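PDB 3B55: succinoglycan biosynthesis protein from Bacillus cereus ATCC 14579, which binds calcium and belongs to the erythromycin esterase-like family, but its substrate and any role in succinoglycan biosynthesis are not established. Local coordinates for residues V72-V78 with L101-F107; F375-D381 with L430-Q434. The protein carries 1 engineered substitution. All blocks are in the same frame, centred on the assembly; numbering follows the deposited sequence.

Interaction 1. Residues V72-V78 with L101-F107; sequences VGSASIV and LVSEKGF
The ring of F107 points its far end into the bend of 72-78. CZ lies 3.6 Å from A75 O and 3.6 Å from V78 CG2, and CE2 lies 3.8 Å from S76 O. These two carbonyls and the methyls of V72 and V78 all meet the CZ/CE2 end obliquely. I77 CA sits at the edge, near the ring plane, beyond CE2. From its own segment, L101 O and K105 CB also lie in the plane, by CD1 and CE1. V78 stands at about a right angle to the phenylalanine side chain.

L101 works beside the ring with its two methyls divided: CD2 meets V72 CG2 at 4.1 Å, and CD1 meets V78 CG1 at 4.2 Å. The one hydrogen bond between the two segments runs from K105, whose chain, bent at chi2 (-121°) and chi3, brings NZ to 2.7 Å from G73 O. The ammonium is tilted 25° out of the carbonyl plane, with a C=O...N angle of 124°; K69 O is a second acceptor for it. V72-A75 is a type II' turn with G73 at positive phi just after helix 68-72, so K105 grips the turn that leads into strand 77-82. L101 O takes F107 N and K105 N from opposite faces of its plane.

The contact thus joins the C-terminal ends of helices 68-72 and 88-104. V78 continues onto V337 and I339 of strand 336-344, while L101 and F107 reach I302 of strand 301-306.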
# COMPACT_ATOMS: atom_id res chain seq x y z
N VAL A 72 6.46 8.01 15.77
CA VAL A 72 5.92 8.59 14.54
C VAL A 72 6.15 10.09 14.54
O VAL A 72 6.45 10.68 13.50
CB VAL A 72 4.42 8.28 14.42
CG1 VAL A 72 3.84 8.98 13.20
CG2 VAL A 72 4.22 6.79 14.32
N GLY A 73 5.98 10.72 15.70
CA GLY A 73 6.19 12.16 15.81
C GLY A 73 5.23 13.00 14.99
O GLY A 73 4.02 12.81 15.04
N SER A 74 5.79 13.94 14.22
CA SER A 74 4.98 14.83 13.39
C SER A 74 4.97 14.43 11.91
O SER A 74 4.64 15.23 11.05
CB SER A 74 5.49 16.27 13.53
OG SER A 74 6.86 16.36 13.18
N ALA A 75 5.31 13.18 11.62
CA ALA A 75 5.32 12.69 10.24
C ALA A 75 3.95 12.91 9.60
O ALA A 75 2.92 12.74 10.26
CB ALA A 75 5.67 11.21 10.20
N SER A 76 3.95 13.26 8.32
CA SER A 76 2.72 13.51 7.57
C SER A 76 2.18 12.26 6.89
O SER A 76 1.00 12.17 6.55
CB SER A 76 2.98 14.55 6.48
OG SER A 76 3.68 15.65 7.02
N ILE A 77 3.07 11.30 6.67
CA ILE A 77 2.68 10.09 5.97
C ILE A 77 3.49 8.93 6.51
O ILE A 77 4.72 8.98 6.58
CB ILE A 77 2.88 10.30 4.45
CG1 ILE A 77 2.69 8.99 3.69
CG2 ILE A 77 4.24 10.94 4.20
CD1 ILE A 77 2.64 9.20 2.19
N VAL A 78 2.78 7.89 6.93
CA VAL A 78 3.37 6.70 7.52
C VAL A 78 3.10 5.45 6.71
O VAL A 78 1.95 5.07 6.48
CB VAL A 78 2.81 6.49 8.96
CG1 VAL A 78 3.26 5.14 9.52
CG2 VAL A 78 3.26 7.62 9.86
N LEU A 101 -3.25 5.36 15.08
CA LEU A 101 -2.85 6.53 14.32
C LEU A 101 -4.04 7.44 14.01
O LEU A 101 -3.90 8.66 14.02
CB LEU A 101 -2.15 6.10 13.02
CG LEU A 101 -0.76 5.45 13.20
CD1 LEU A 101 -0.18 5.06 11.85
CD2 LEU A 101 0.18 6.42 13.89
N VAL A 102 -5.20 6.86 13.75
CA VAL A 102 -6.39 7.67 13.46
C VAL A 102 -6.92 8.42 14.69
O VAL A 102 -7.18 9.62 14.63
CB VAL A 102 -7.54 6.81 12.89
CG1 VAL A 102 -8.84 7.61 12.90
CG2 VAL A 102 -7.21 6.37 11.46
N SER A 103 -7.09 7.72 15.81
CA SER A 103 -7.63 8.36 17.00
C SER A 103 -6.63 9.06 17.93
O SER A 103 -7.05 9.80 18.82
CB SER A 103 -8.47 7.35 17.79
OG SER A 103 -7.79 6.12 17.96
N GLU A 104 -5.34 8.84 17.74
CA GLU A 104 -4.34 9.49 18.59
C GLU A 104 -3.38 10.41 17.86
O GLU A 104 -2.81 11.32 18.47
CB GLU A 104 -3.53 8.44 19.36
CG GLU A 104 -4.33 7.64 20.37
CD GLU A 104 -4.99 8.52 21.41
OE1 GLU A 104 -4.28 9.32 22.06
OE2 GLU A 104 -6.22 8.41 21.58
N LYS A 105 -3.19 10.20 16.56
CA LYS A 105 -2.25 11.04 15.84
C LYS A 105 -2.79 11.83 14.66
O LYS A 105 -2.01 12.28 13.82
CB LYS A 105 -1.04 10.21 15.41
CG LYS A 105 -0.28 9.57 16.57
CD LYS A 105 1.19 10.01 16.66
CE LYS A 105 1.33 11.51 16.84
NZ LYS A 105 2.72 11.90 17.23
N GLY A 106 -4.11 11.99 14.59
CA GLY A 106 -4.72 12.77 13.52
C GLY A 106 -4.69 12.28 12.08
O GLY A 106 -4.92 13.07 11.16
N PHE A 107 -4.42 11.00 11.84
CA PHE A 107 -4.40 10.52 10.46
C PHE A 107 -5.83 10.37 9.94
O PHE A 107 -6.68 9.77 10.59
CB PHE A 107 -3.61 9.22 10.34
CG PHE A 107 -2.12 9.43 10.44
CD1 PHE A 107 -1.51 9.60 11.67
CD2 PHE A 107 -1.35 9.54 9.29
CE1 PHE A 107 -0.15 9.88 11.76
CE2 PHE A 107 0.01 9.82 9.37
CZ PHE A 107 0.61 9.99 10.61

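Interaction 2. Residues F375-D381 with L430-Q434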
# COMPACT_ATOMS: atom_id res chain seq x y z
N PHE A 375 15.15 -11.90 15.14
CA PHE A 375 14.03 -11.25 15.83
C PHE A 375 13.13 -12.35 16.41
O PHE A 375 12.41 -12.13 17.39
CB PHE A 375 13.22 -10.37 14.87
CG PHE A 375 13.75 -8.97 14.74
CD1 PHE A 375 13.27 -7.95 15.55
CD2 PHE A 375 14.76 -8.67 13.82
CE1 PHE A 375 13.78 -6.66 15.45
CE2 PHE A 375 15.27 -7.39 13.71
CZ PHE A 375 14.78 -6.38 14.53
N GLY A 376 13.17 -13.53 15.80
CA GLY A 376 12.36 -14.64 16.26
C GLY A 376 12.81 -15.22 17.59
O GLY A 376 12.08 -16.01 18.19
N GLN A 377 14.00 -14.85 18.05
CA GLN A 377 14.50 -15.35 19.32
C GLN A 377 14.07 -14.47 20.51
O GLN A 377 14.35 -14.81 21.66
CB GLN A 377 16.02 -15.49 19.29
CG GLN A 377 16.53 -16.49 18.26
CD GLN A 377 15.79 -17.81 18.31
OE1 GLN A 377 14.88 -18.05 17.51
NE2 GLN A 377 16.16 -18.66 19.25
N VAL A 378 13.42 -13.35 20.22
CA VAL A 378 12.95 -12.46 21.28
C VAL A 378 11.78 -13.18 21.96
O VAL A 378 10.87 -13.65 21.28
CB VAL A 378 12.46 -11.12 20.70
CG1 VAL A 378 11.75 -10.31 21.78
CG2 VAL A 378 13.65 -10.34 20.16
N LYS A 379 11.81 -13.27 23.29
CA LYS A 379 10.77 -13.98 24.02
C LYS A 379 9.47 -13.21 24.25
O LYS A 379 9.03 -13.02 25.38
CB LYS A 379 11.31 -14.48 25.35
CG LYS A 379 10.96 -15.93 25.63
CD LYS A 379 11.57 -16.40 26.94
CE LYS A 379 11.81 -17.90 26.97
NZ LYS A 379 10.60 -18.73 26.83
N LYS A 380 8.85 -12.80 23.15
CA LYS A 380 7.59 -12.08 23.21
C LYS A 380 6.77 -12.46 21.99
O LYS A 380 7.30 -12.53 20.88
CB LYS A 380 7.85 -10.57 23.24
CG LYS A 380 8.63 -10.08 24.45
CD LYS A 380 8.83 -8.56 24.38
CE LYS A 380 9.46 -8.00 25.66
NZ LYS A 380 10.85 -8.47 25.88
N ASP A 381 5.48 -12.72 22.20
CA ASP A 381 4.58 -13.10 21.12
C ASP A 381 4.56 -12.05 20.01
O ASP A 381 4.64 -12.39 18.84
CB ASP A 381 3.17 -13.32 21.67
CG ASP A 381 3.08 -14.54 22.57
OD1 ASP A 381 2.32 -14.50 23.56
OD2 ASP A 381 3.77 -15.55 22.28
N LEU A 430 10.02 -1.45 13.36
CA LEU A 430 9.70 -2.84 13.05
C LEU A 430 8.75 -3.48 14.06
O LEU A 430 8.92 -3.35 15.27
CB LEU A 430 10.96 -3.71 12.97
CG LEU A 430 10.60 -5.14 12.54
CD1 LEU A 430 10.90 -5.34 11.06
CD2 LEU A 430 11.35 -6.16 13.37
N VAL A 431 7.74 -4.16 13.53
CA VAL A 431 6.77 -4.86 14.35
C VAL A 431 6.93 -6.34 14.07
O VAL A 431 6.68 -6.80 12.95
CB VAL A 431 5.34 -4.41 14.01
CG1 VAL A 431 4.33 -5.27 14.75
CG2 VAL A 431 5.16 -2.94 14.35
N GLN A 432 7.36 -7.09 15.08
CA GLN A 432 7.57 -8.53 14.93
C GLN A 432 6.40 -9.34 15.51
O GLN A 432 5.93 -9.06 16.61
CB GLN A 432 8.86 -8.95 15.65
CG GLN A 432 9.18 -10.45 15.58
CD GLN A 432 9.76 -10.88 14.24
OE1 GLN A 432 9.88 -12.07 13.96
NE2 GLN A 432 10.13 -9.91 13.41
N ILE A 433 5.93 -10.31 14.74
CA ILE A 433 4.84 -11.19 15.15
C ILE A 433 5.43 -12.60 15.01
O ILE A 433 5.64 -13.10 13.90
CB ILE A 433 3.62 -11.00 14.23
CG1 ILE A 433 3.23 -9.53 14.22
CG2 ILE A 433 2.43 -11.83 14.73
CD1 ILE A 433 2.09 -9.21 13.28
N GLN A 434 5.71 -13.23 16.15
CA GLN A 434 6.35 -14.54 16.17
C GLN A 434 5.56 -15.70 15.57
O GLN A 434 6.17 -16.63 15.04
CB GLN A 434 6.79 -14.86 17.60
CG GLN A 434 7.59 -13.72 18.25
CD GLN A 434 8.96 -13.50 17.62
OE1 GLN A 434 9.12 -13.55 16.40
NE2 GLN A 434 9.96 -13.24 18.46
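In Q434, chi1 sets CG beside the backbone N and a bend at chi2 (-69°) carries the amide back into the curve of 375-381. L430 instead has CG anti to its backbone N, an extended start that sends CD2 toward the F375 ring.

The Q434 amide nitrogen serves two backbone carbonyls. NE2 donates to F375 O at 2.9 Å, with the donor tilted a little from the carbonyl plane, and to V378 O at 3.0 Å, on a lone pair in the carbonyl plane. Both acceptors lie close to the amide plane, so the two N-H groups fix the rotation of the amide about chi3. The second bond is the more bent, 138° at the hydrogen. F375 O also accepts V378 N, so two donors share it.

These bonds tie the loop after helix 371-376 to the end of strand 429-433, where the chain turns a corner at Q434. That strand runs antiparallel to 382-386 in the eight-stranded mixed sheet, and the main-chain bond from Q434 N to D381 O, 3.0 Å long, lies next to the start of 382-386.

At the other end L430 CD2 lies over one face of F375, 3.5 Å from the ring centroid and 24° off the normal: a CH-pi contact, offset toward CE1. The Q432 side chain crosses F375 obliquely near CB, its amide plane turned only modestly from that of the ring. L46 of helix 39-49 also packs on F375 and V378, and F383 touches V378, Q432 and Q434.

In the fold
Interactions 1 and 2 do not touch: their centres are 24 Å apart and their nearest atoms about 10 Å. They are joined through the mixed sheet, where strand 336-344 lies between 77-82 and 429-433. V78 of interaction 1 packs on V337 and I339 of that middle strand, and L430 and Q432 of interaction 2 on its S342. Helix 88-104 is a second bridge: its end supplies L101, while M93, earlier in the same helix, meets V431 and I433. Along the chain, 72-78/101-107 closes before 375-381/430-434 opens. Both contacts lie away from the calcium site of H85 and E113, and are structural packing.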